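Local coordinates for protein KmHsv2 (Kluyveromyces marxianus, PDB 3VU4) that probably binds phosphoinositides on membranes as a seven-bladed beta-propeller of the PROPPIN family, related to the autophagy protein Atg18, at residues D251-A256 / E268-Q273; M200-R205 / D245-T250; S207-T212 / I220-T225; T263-E268 / E292-N297. All coordinates share one frame; numbering follows the deposited sequence.

Interaction 1: residues D251-A256 / E268-Q273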
# COMPACT_ATOMS: atom_id res chain seq x y z
N ASP A 251 13.70 -2.60 1.17
CA ASP A 251 14.57 -2.63 2.34
C ASP A 251 14.15 -1.61 3.41
O ASP A 251 14.81 -1.48 4.45
CB ASP A 251 16.03 -2.38 1.94
CG ASP A 251 16.23 -1.03 1.28
OD1 ASP A 251 15.29 -0.20 1.29
OD2 ASP A 251 17.33 -0.80 0.75
N GLY A 252 13.07 -0.88 3.14
CA GLY A 252 12.58 0.11 4.09
C GLY A 252 13.33 1.43 4.07
O GLY A 252 13.13 2.28 4.94
N SER A 253 14.19 1.60 3.07
CA SER A 253 15.00 2.80 2.91
C SER A 253 14.30 4.04 2.35
O SER A 253 14.55 5.16 2.79
CB SER A 253 16.21 2.49 2.02
OG SER A 253 16.81 3.69 1.56
N LYS A 254 13.45 3.86 1.34
CA LYS A 254 12.77 4.99 0.74
C LYS A 254 11.26 4.88 0.77
O LYS A 254 10.70 3.79 0.80
CB LYS A 254 13.25 5.19 -0.69
CG LYS A 254 14.68 5.65 -0.76
CD LYS A 254 15.23 5.56 -2.15
CE LYS A 254 16.75 5.69 -2.13
NZ LYS A 254 17.38 4.60 -1.32
N LEU A 255 10.63 6.03 0.78
CA LEU A 255 9.18 6.11 0.80
C LEU A 255 8.74 6.87 -0.45
O LEU A 255 9.21 7.98 -0.70
CB LEU A 255 8.75 6.85 2.07
CG LEU A 255 7.30 6.86 2.49
CD1 LEU A 255 6.80 5.44 2.64
CD2 LEU A 255 7.20 7.61 3.80
N ALA A 256 7.86 6.27 -1.25
CA ALA A 256 7.35 6.93 -2.46
C ALA A 256 5.94 7.42 -2.21
O ALA A 256 5.13 6.72 -1.59
CB ALA A 256 7.37 5.98 -3.66
N GLU A 268 13.63 9.83 1.95
CA GLU A 268 14.62 8.88 2.44
C GLU A 268 14.60 8.66 3.95
O GLU A 268 14.82 9.60 4.71
CB GLU A 268 16.01 9.36 1.99
CG GLU A 268 17.19 8.59 2.58
CD GLU A 268 18.52 9.12 2.08
OE1 GLU A 268 18.93 8.75 0.96
OE2 GLU A 268 19.15 9.92 2.80
N ILE A 269 14.33 7.42 4.36
CA ILE A 269 14.32 7.07 5.79
C ILE A 269 15.76 6.82 6.27
O ILE A 269 16.16 7.26 7.36
CB ILE A 269 13.43 5.83 6.06
CG1 ILE A 269 11.95 6.25 6.09
CG2 ILE A 269 13.81 5.18 7.38
CD1 ILE A 269 11.37 6.63 4.74
N PHE A 270 16.54 6.11 5.47
CA PHE A 270 17.94 5.88 5.80
C PHE A 270 18.70 5.66 4.50
O PHE A 270 18.12 5.15 3.53
CB PHE A 270 18.11 4.69 6.77
CG PHE A 270 17.88 3.33 6.16
CD1 PHE A 270 18.86 2.72 5.38
CD2 PHE A 270 16.70 2.63 6.44
CE1 PHE A 270 18.68 1.43 4.88
CE2 PHE A 270 16.51 1.33 5.94
CZ PHE A 270 17.50 0.73 5.16
N ASN A 271 19.96 6.08 4.45
CA ASN A 271 20.74 5.93 3.23
C ASN A 271 21.03 4.46 2.92
O ASN A 271 21.57 3.72 3.72
CB ASN A 271 22.03 6.73 3.29
CG ASN A 271 22.69 6.81 1.94
OD1 ASN A 271 23.10 5.80 1.39
ND2 ASN A 271 22.78 8.02 1.38
N ASP A 272 20.64 4.10 1.70
CA ASP A 272 20.71 2.76 1.14
C ASP A 272 22.03 2.33 0.49
O ASP A 272 22.41 1.17 0.54
CB ASP A 272 19.61 2.66 0.08
CG ASP A 272 18.83 1.41 0.19
OD1 ASP A 272 18.93 0.77 1.26
OD2 ASP A 272 18.12 1.06 -0.76
N GLN A 273 22.69 3.28 -0.15
CA GLN A 273 23.92 3.06 -0.89
C GLN A 273 25.19 2.78 -0.09
O GLN A 273 25.22 2.89 1.14
CB GLN A 273 24.16 4.28 -1.78
CG GLN A 273 22.89 4.87 -2.39
CD GLN A 273 22.33 4.02 -3.52
OE1 GLN A 273 22.72 4.18 -4.68
NE2 GLN A 273 21.43 3.10 -3.18
O HOH W 1 15.29 2.03 -1.20
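Ser-253 OG is gripped by two hydrogen bonds, giving one and receiving the other. It donates to Phe-270 O at 2.8 Å, approaching nearly along the C=O axis, and it accepts from Lys-254 NZ at 3.1 Å. With OG anti to its own backbone N (chi1 164°), the short serine side chain lies against the opposite backbone, a place that suits a small hydroxyl. Its carbonyl has two donors as well: Ile-269 N meets Ser-253 O at 2.8 Å, in the carbonyl plane, and Phe-270 N reaches the same oxygen weakly at 3.5 Å. The Phe-270 ring folds back over this turn, so that Ser-253 CA sits over one face, 3.9 Å from the centroid, in a CH-pi contact. Asp-251 OD1 accepts from Ser-253 N at 2.8 Å, an Asx turn, while Gly-252 takes a positive phi (80°) that glycine tolerates well. Asp-251 and Asp-272 bring their carboxylates close together, with Glu-316 near by, a concentration of negative charge. Lys-254 NZ, in a long salt bridge to Asp-272 OD2 (3.7 Å), may offset part of it. On the apolar side Ile-269 CD1 rests on Leu-255 CB. Two successive N-H groups sharing one carbonyl, with Ile-269 near-helical, resemble a classic beta bulge, although the second bond is weak, where the strands end at the open end of a propeller blade's central hairpin.

Interaction 2: residues M200-R205 / D245-T250; sequences MVRLNR and DMKWST
Two neighbouring blades of the beta-propeller meet here through their first strands, 198-203 and 243-248, which run almost parallel (14°) with their axes 7.2 Å apart. At that spacing side chains rather than backbone bonds bridge the gap. Arg-202, bent at chi2, crosses to Asp-245 at about a right angle, and its NH2 binds Asp-245 OD1 at 3.0 Å, in the guanidinium plane but above that of the carboxylate. Arg-202 NE adds a weak bond to this oxygen, which also accepts from Met-246 N. A further bond, from Arg-202 NH1 to Val-201 O at 2.9 Å, fixes the rotation of the guanidinium, and Met-200 SD lies over one of its faces. Lys-247 NZ approaches Asp-245 OD2 on its syn lone pair, 3.2 Å away, so one carboxylate pairs with two cations in a salt-bridge network; arginine suits the reach and aspartate the sharing. Farther along, Trp-248 NE1 donates to Arg-202 O at 3.0 Å from well above the carbonyl plane. The indole is pinned flat beneath Asn-204 CB, which lies 3.5 Å from the centroid of the five-membered ring. A water links Arg-205 N to Ser-249 O. Around the pair, Ile-311 of strand 310-313 binds both Asp-245 OD2 and Lys-247 NZ through its backbone, while Trp-248 packs on Met-209 and Ala-211 of strand 209-214 and on Leu-255 of strand 254-259.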
# COMPACT_ATOMS: atom_id res chain seq x y z
N MET A 200 -3.99 8.31 5.36
CA MET A 200 -3.69 6.89 5.20
C MET A 200 -2.46 6.52 6.02
O MET A 200 -1.66 7.40 6.37
CB MET A 200 -3.41 6.55 3.74
CG MET A 200 -2.21 7.28 3.17
SD MET A 200 -1.83 6.75 1.49
CE MET A 200 -2.82 7.91 0.59
N VAL A 201 -2.31 5.24 6.34
CA VAL A 201 -1.14 4.78 7.08
C VAL A 201 -0.50 3.64 6.30
O VAL A 201 -1.18 2.90 5.61
CB VAL A 201 -1.47 4.32 8.52
CG1 VAL A 201 -2.11 5.48 9.30
CG2 VAL A 201 -2.36 3.11 8.51
N ARG A 202 0.82 3.52 6.40
CA ARG A 202 1.52 2.48 5.66
C ARG A 202 2.64 1.82 6.44
O ARG A 202 3.56 2.48 6.94
CB ARG A 202 2.08 3.08 4.37
CG ARG A 202 1.02 3.54 3.37
CD ARG A 202 0.43 2.35 2.62
NE ARG A 202 -0.49 2.77 1.56
CZ ARG A 202 -1.75 3.16 1.75
NH1 ARG A 202 -2.28 3.17 2.96
NH2 ARG A 202 -2.48 3.54 0.72
N LEU A 203 2.57 0.49 6.52
CA LEU A 203 3.57 -0.31 7.20
C LEU A 203 4.68 -0.66 6.21
O LEU A 203 4.41 -0.85 5.02
CB LEU A 203 2.95 -1.61 7.72
CG LEU A 203 1.99 -1.52 8.90
CD1 LEU A 203 1.30 -2.87 9.11
CD2 LEU A 203 2.75 -1.10 10.15
N ASN A 204 5.92 -0.72 6.70
CA ASN A 204 7.02 -1.09 5.83
C ASN A 204 7.07 -2.62 5.79
O ASN A 204 6.36 -3.29 6.55
CB ASN A 204 8.35 -0.47 6.31
CG ASN A 204 8.78 -0.94 7.70
OD1 ASN A 204 8.01 -1.54 8.45
ND2 ASN A 204 10.03 -0.63 8.06
N ARG A 205 7.86 -3.18 4.88
CA ARG A 205 7.98 -4.63 4.70
C ARG A 205 8.02 -5.44 5.99
O ARG A 205 7.26 -6.40 6.16
CB ARG A 205 9.22 -4.94 3.88
CG ARG A 205 8.97 -5.41 2.48
CD ARG A 205 9.18 -6.91 2.36
NE ARG A 205 9.58 -7.28 1.00
CZ ARG A 205 8.90 -6.95 -0.11
NH1 ARG A 205 7.78 -6.24 -0.02
NH2 ARG A 205 9.34 -7.33 -1.30
N ASP A 245 -1.33 7.69 -2.98
CA ASP A 245 -0.74 6.47 -2.48
C ASP A 245 0.66 6.72 -1.93
O ASP A 245 1.34 7.69 -2.29
CB ASP A 245 -0.72 5.38 -3.56
CG ASP A 245 -0.61 3.98 -2.96
OD1 ASP A 245 -0.68 3.86 -1.72
OD2 ASP A 245 -0.47 3.00 -3.74
N MET A 246 1.07 5.83 -1.03
CA MET A 246 2.36 5.93 -0.36
C MET A 246 2.82 4.51 -0.10
O MET A 246 2.10 3.74 0.52
CB MET A 246 2.17 6.71 0.93
CG MET A 246 3.33 6.72 1.86
SD MET A 246 3.12 8.05 3.06
CE MET A 246 1.81 7.39 4.09
N LYS A 247 4.01 4.18 -0.60
CA LYS A 247 4.57 2.83 -0.46
C LYS A 247 6.07 2.84 -0.10
O LYS A 247 6.79 3.79 -0.43
CB LYS A 247 4.33 2.07 -1.76
CG LYS A 247 3.29 0.98 -1.69
CD LYS A 247 2.02 1.42 -1.00
CE LYS A 247 0.94 0.35 -1.13
NZ LYS A 247 0.48 0.15 -2.54
N TRP A 248 6.51 1.79 0.59
CA TRP A 248 7.91 1.65 1.05
C TRP A 248 8.78 0.80 0.14
O TRP A 248 8.32 -0.20 -0.41
CB TRP A 248 7.95 0.99 2.44
CG TRP A 248 7.41 1.77 3.62
CD1 TRP A 248 6.10 1.88 4.02
CD2 TRP A 248 8.19 2.44 4.62
NE1 TRP A 248 6.03 2.56 5.21
CE2 TRP A 248 7.29 2.92 5.60
CE3 TRP A 248 9.56 2.69 4.77
CZ2 TRP A 248 7.72 3.63 6.74
CZ3 TRP A 248 9.99 3.39 5.90
CH2 TRP A 248 9.07 3.85 6.87
N SER A 249 10.05 1.17 -0.01
CA SER A 249 10.94 0.36 -0.84
C SER A 249 11.18 -0.95 -0.07
O SER A 249 11.00 -1.00 1.14
CB SER A 249 12.26 1.09 -1.13
OG SER A 249 12.94 1.43 0.07
N THR A 250 11.57 -2.00 -0.78
CA THR A 250 11.75 -3.31 -0.16
C THR A 250 12.65 -3.41 1.08
O THR A 250 12.39 -4.23 1.96
CB THR A 250 12.18 -4.34 -1.21
OG1 THR A 250 13.37 -3.90 -1.88
CG2 THR A 250 11.08 -4.52 -2.24
O HOH W 2 9.82 -1.78 3.75

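Interaction 3: residues S207-T212 / I220-T225; sequences SDMVAT and IRVFKT. With SO4 (sulfate ion), chain E.
Four backbone hydrogen bonds, all in the planes of their carbonyls, zip strands 209-212 and 220-224 together as antiparallel neighbours. Val-210 and Phe-223 form one hydrogen-bonded pair, with Val-210 N to Phe-223 O at 2.9 Å and Phe-223 N to Val-210 O at 3.0 Å. Thr-212 and Arg-221 form the other, Thr-212 N lying 2.7 Å from Arg-221 O. Beyond the strands Thr-225 prolongs the pairing: its N reaches Asp-208 O at 2.9 Å, and its OG1 donates to a lone pair of Ser-207 O. Threonine suits this end because OG1 stands in the crowded position between N and the carbonyl carbon (chi1 55°), leaving CG2 to pack on Val-210 CB.

One face of the pair carries Met-209, Ala-211, Val-222 and Lys-224. The Met-209 and Val-222 side chains cross obliquely, Met-209 SD 4.0 Å from Val-222 CG1, and the small Ala-211 leaves room for Met-246, Trp-248 and Leu-255 of the next blade. On the other face Phe-223 turns the edge of its ring to Thr-212 OG1, 3.6 Å from Phe-223 CE1, a hydroxyl that is itself bonded to His-194. Arg-221 extends from CG to NE away from the partner strand; Glu-233 holds NE in a salt bridge, and NH1 donates almost straight (175°) to sulfate O1 at 3.1 Å. The sulfate probably came from the crystallisation liquor, but the cluster around it on this propeller-blade hairpin, Arg-221, His-194, the backbone N-H groups of Thr-195 and Asn-196 and the Ser-214 hydroxyl, is consistent with a phosphate-binding site, as might serve phosphoinositides in the PROPPIN family.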
# COMPACT_ATOMS: atom_id res chain seq x y z
N SER A 207 7.31 -4.35 9.00
CA SER A 207 6.27 -3.91 9.93
C SER A 207 6.84 -3.28 11.19
O SER A 207 6.12 -3.13 12.18
CB SER A 207 5.35 -5.08 10.32
OG SER A 207 4.45 -5.39 9.28
N ASP A 208 8.11 -2.92 11.16
CA ASP A 208 8.74 -2.30 12.32
C ASP A 208 8.56 -0.79 12.28
O ASP A 208 8.87 -0.09 13.24
CB ASP A 208 10.22 -2.66 12.39
CG ASP A 208 10.97 -2.35 11.12
OD1 ASP A 208 11.93 -1.56 11.18
OD2 ASP A 208 10.60 -2.89 10.06
N MET A 209 8.05 -0.27 11.16
CA MET A 209 7.79 1.16 11.04
C MET A 209 6.46 1.41 10.34
O MET A 209 6.00 0.58 9.55
CB MET A 209 8.91 1.86 10.27
CG MET A 209 10.24 1.93 11.01
SD MET A 209 11.47 2.96 10.17
CE MET A 209 11.81 1.96 8.63
N VAL A 210 5.84 2.54 10.63
CA VAL A 210 4.58 2.87 9.98
C VAL A 210 4.62 4.34 9.56
O VAL A 210 4.96 5.20 10.35
CB VAL A 210 3.38 2.63 10.91
CG1 VAL A 210 3.50 3.47 12.17
CG2 VAL A 210 2.09 2.93 10.17
N ALA A 211 4.29 4.61 8.29
CA ALA A 211 4.29 5.98 7.79
C ALA A 211 2.86 6.52 7.79
O ALA A 211 1.92 5.81 7.42
CB ALA A 211 4.87 6.02 6.37
N THR A 212 2.71 7.76 8.21
CA THR A 212 1.38 8.38 8.26
C THR A 212 1.37 9.76 7.61
O THR A 212 2.40 10.41 7.47
CB THR A 212 0.86 8.53 9.72
OG1 THR A 212 1.61 9.56 10.39
CG2 THR A 212 1.01 7.23 10.48
N ILE A 220 4.58 14.40 6.58
CA ILE A 220 4.50 12.95 6.54
C ILE A 220 5.37 12.48 7.74
O ILE A 220 6.47 13.00 7.95
CB ILE A 220 5.07 12.37 5.23
CG1 ILE A 220 4.18 12.79 4.05
CG2 ILE A 220 5.14 10.85 5.31
CD1 ILE A 220 4.66 12.30 2.70
N ARG A 221 4.87 11.53 8.52
CA ARG A 221 5.61 11.05 9.69
C ARG A 221 5.86 9.56 9.69
O ARG A 221 5.08 8.77 9.15
CB ARG A 221 4.88 11.42 10.98
CG ARG A 221 4.68 12.91 11.17
CD ARG A 221 4.21 13.26 12.58
NE ARG A 221 4.29 14.70 12.80
CZ ARG A 221 3.25 15.53 12.76
NH1 ARG A 221 2.02 15.08 12.53
NH2 ARG A 221 3.45 16.84 12.92
N VAL A 222 6.97 9.16 10.31
CA VAL A 222 7.32 7.76 10.40
C VAL A 222 7.57 7.42 11.85
O VAL A 222 8.36 8.10 12.52
CB VAL A 222 8.58 7.44 9.59
CG1 VAL A 222 8.82 5.94 9.60
CG2 VAL A 222 8.45 7.94 8.17
N PHE A 223 6.90 6.38 12.34
CA PHE A 223 7.05 5.94 13.73
C PHE A 223 7.47 4.48 13.80
O PHE A 223 7.23 3.71 12.86
CB PHE A 223 5.72 6.06 14.50
CG PHE A 223 5.06 7.42 14.43
CD1 PHE A 223 4.26 7.77 13.34
CD2 PHE A 223 5.23 8.34 15.47
CE1 PHE A 223 3.63 9.02 13.28
CE2 PHE A 223 4.60 9.59 15.42
CZ PHE A 223 3.80 9.93 14.33
N LYS A 224 8.10 4.10 14.91
CA LYS A 224 8.50 2.71 15.15
C LYS A 224 7.21 2.05 15.62
O LYS A 224 6.52 2.61 16.48
CB LYS A 224 9.49 2.58 16.31
CG LYS A 224 10.91 3.02 16.06
CD LYS A 224 11.69 2.82 17.36
CE LYS A 224 13.11 3.34 17.27
NZ LYS A 224 13.72 3.49 18.63
N THR A 225 6.88 0.89 15.09
CA THR A 225 5.65 0.21 15.49
C THR A 225 5.76 -0.41 16.88
O THR A 225 4.74 -0.68 17.53
CB THR A 225 5.27 -0.89 14.49
OG1 THR A 225 6.38 -1.79 14.33
CG2 THR A 225 4.89 -0.27 13.14
S SO4 E . -0.98 17.60 11.12
O1 SO4 E . -0.45 16.95 12.34
O2 SO4 E . -0.16 17.20 9.97
O3 SO4 E . -2.38 17.18 10.88
O4 SO4 E . -0.96 19.06 11.31

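Interaction 4: residues T263-E268 / E292-N297; sequences TLHVFE and EWSLCN
Two cross-strand pairs, Val-266 with Cys-296 and His-265 with Asn-297, lie on opposite faces of this sheet edge. In the first, Cys-296 SG approaches Val-266 CB at 4.0 Å; both are compact and apolar, and Val-266 packs on Ile-345, and Cys-296 on both Trp-343 and Ile-345, of strand 342-352. In the second, the side chains cross obliquely, imidazole and amide planes 66° apart. Ser-294 and Leu-295 form the irregular approach to the strand. Phe-267 starts away from segment 292-297, yet its ring swings back so that CE1 comes 3.4 Å from Ser-294 N, obliquely. Leu-295 points across the gap, its CD2 lying 3.8 Å from Glu-268 CB, and the aliphatic part of the glutamate gives it an apolar surface while Gln-290 holds the carboxylate. The backbone fixes this arrangement: Leu-295 N donates to Val-266 O at 2.6 Å, nearly along the C=O axis (178°), whereas Val-266 N makes only a weak bond to Cys-296 O at 3.4 Å. Where the chains diverge, a water accepts from Glu-268 N and donates to Trp-293 O. This is the antiparallel joining of the third and fourth strands of a propeller blade, 263-268 and 296-299, the latter reached after a long excursion that includes two short strands.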
# COMPACT_ATOMS: atom_id res chain seq x y z
N THR A 263 2.31 13.68 -9.32
CA THR A 263 3.74 13.87 -9.16
C THR A 263 4.25 12.81 -8.19
O THR A 263 3.67 12.59 -7.13
CB THR A 263 4.03 15.25 -8.60
OG1 THR A 263 3.56 16.23 -9.53
CG2 THR A 263 5.51 15.42 -8.40
N LEU A 264 5.32 12.13 -8.58
CA LEU A 264 5.91 11.09 -7.76
C LEU A 264 7.05 11.70 -6.94
O LEU A 264 7.90 12.40 -7.49
CB LEU A 264 6.41 9.96 -8.66
CG LEU A 264 7.05 8.73 -8.01
CD1 LEU A 264 6.06 8.10 -7.03
CD2 LEU A 264 7.46 7.73 -9.10
N HIS A 265 7.04 11.45 -5.63
CA HIS A 265 8.05 11.96 -4.71
C HIS A 265 8.68 10.81 -3.93
O HIS A 265 8.01 9.82 -3.62
CB HIS A 265 7.43 12.93 -3.70
CG HIS A 265 6.60 14.02 -4.31
ND1 HIS A 265 7.14 15.20 -4.76
CD2 HIS A 265 5.27 14.10 -4.53
CE1 HIS A 265 6.17 15.97 -5.23
NE2 HIS A 265 5.03 15.32 -5.10
N VAL A 266 9.96 10.94 -3.62
CA VAL A 266 10.64 9.91 -2.85
C VAL A 266 11.29 10.55 -1.64
O VAL A 266 11.99 11.55 -1.77
CB VAL A 266 11.72 9.21 -3.68
CG1 VAL A 266 12.53 8.27 -2.80
CG2 VAL A 266 11.08 8.44 -4.83
N PHE A 267 11.03 9.98 -0.47
CA PHE A 267 11.60 10.47 0.78
C PHE A 267 12.56 9.40 1.29
O PHE A 267 12.34 8.20 1.09
CB PHE A 267 10.50 10.74 1.81
CG PHE A 267 9.57 11.84 1.41
CD1 PHE A 267 9.90 13.16 1.65
CD2 PHE A 267 8.38 11.55 0.75
CE1 PHE A 267 9.04 14.20 1.25
CE2 PHE A 267 7.53 12.57 0.34
CZ PHE A 267 7.86 13.90 0.59
N GLU A 268 13.63 9.83 1.95
CA GLU A 268 14.62 8.88 2.44
C GLU A 268 14.60 8.66 3.95
O GLU A 268 14.82 9.60 4.71
CB GLU A 268 16.01 9.36 1.99
CG GLU A 268 17.19 8.59 2.58
CD GLU A 268 18.52 9.12 2.08
OE1 GLU A 268 18.93 8.75 0.96
OE2 GLU A 268 19.15 9.92 2.80
N GLU A 292 14.76 16.73 4.98
CA GLU A 292 13.42 16.96 5.47
C GLU A 292 12.43 17.01 4.29
O GLU A 292 11.22 16.94 4.48
CB GLU A 292 13.43 18.26 6.29
CG GLU A 292 12.35 19.28 6.01
CD GLU A 292 12.50 20.54 6.88
OE1 GLU A 292 11.66 21.46 6.75
OE2 GLU A 292 13.45 20.59 7.70
N TRP A 293 12.97 17.10 3.07
CA TRP A 293 12.15 17.16 1.86
C TRP A 293 12.40 15.98 0.90
O TRP A 293 13.30 15.17 1.11
CB TRP A 293 12.43 18.47 1.10
CG TRP A 293 12.24 19.70 1.93
CD1 TRP A 293 11.05 20.31 2.25
CD2 TRP A 293 13.26 20.47 2.58
NE1 TRP A 293 11.28 21.40 3.05
CE2 TRP A 293 12.62 21.52 3.27
CE3 TRP A 293 14.66 20.37 2.65
CZ2 TRP A 293 13.33 22.47 4.03
CZ3 TRP A 293 15.37 21.31 3.40
CH2 TRP A 293 14.70 22.35 4.08
N SER A 294 11.57 15.92 -0.14
CA SER A 294 11.67 14.90 -1.16
C SER A 294 13.05 14.86 -1.85
O SER A 294 13.65 15.90 -2.12
CB SER A 294 10.59 15.15 -2.22
OG SER A 294 10.72 14.26 -3.32
N LEU A 295 13.53 13.66 -2.13
CA LEU A 295 14.82 13.48 -2.80
C LEU A 295 14.70 13.88 -4.27
O LEU A 295 15.62 14.44 -4.85
CB LEU A 295 15.25 12.02 -2.73
CG LEU A 295 16.45 11.70 -1.84
CD1 LEU A 295 16.32 12.42 -0.51
CD2 LEU A 295 16.52 10.18 -1.66
N CYS A 296 13.55 13.57 -4.86
CA CYS A 296 13.29 13.88 -6.25
C CYS A 296 11.80 13.95 -6.50
O CYS A 296 11.02 13.26 -5.83
CB CYS A 296 13.93 12.82 -7.15
SG CYS A 296 13.58 11.11 -6.66
N ASN A 297 11.40 14.78 -7.45
CA ASN A 297 10.00 14.97 -7.80
C ASN A 297 9.81 14.75 -9.28
O ASN A 297 10.22 15.56 -10.10
CB ASN A 297 9.56 16.38 -7.42
CG ASN A 297 9.94 16.74 -5.99
OD1 ASN A 297 9.60 16.02 -5.05
ND2 ASN A 297 10.65 17.85 -5.82
O HOH W 3 13.91 12.76 2.30

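Interaction 3 lies in the sheet that spans residues 198-235, interactions 1 and 4 in the following sheet, built from strands 243-248, 254-259, 263-268 and 296-299, and interaction 2 couples the first strands of the two. Its centre is about 5 Å from the centre of the chain, against about 17 Å for interaction 4, so interaction 2 lies nearest that centre and interaction 4 farthest out. Along the sequence interaction 3 is nested within the loop closed by 200-205 and 245-250, whereas interactions 1 and 4 alternate and share Glu-268. Centres of interactions 2 and 3 are about 9 Å apart. Interactions 1, 3 and 4 hold strands together within their blades, and interaction 2 joins the two blades.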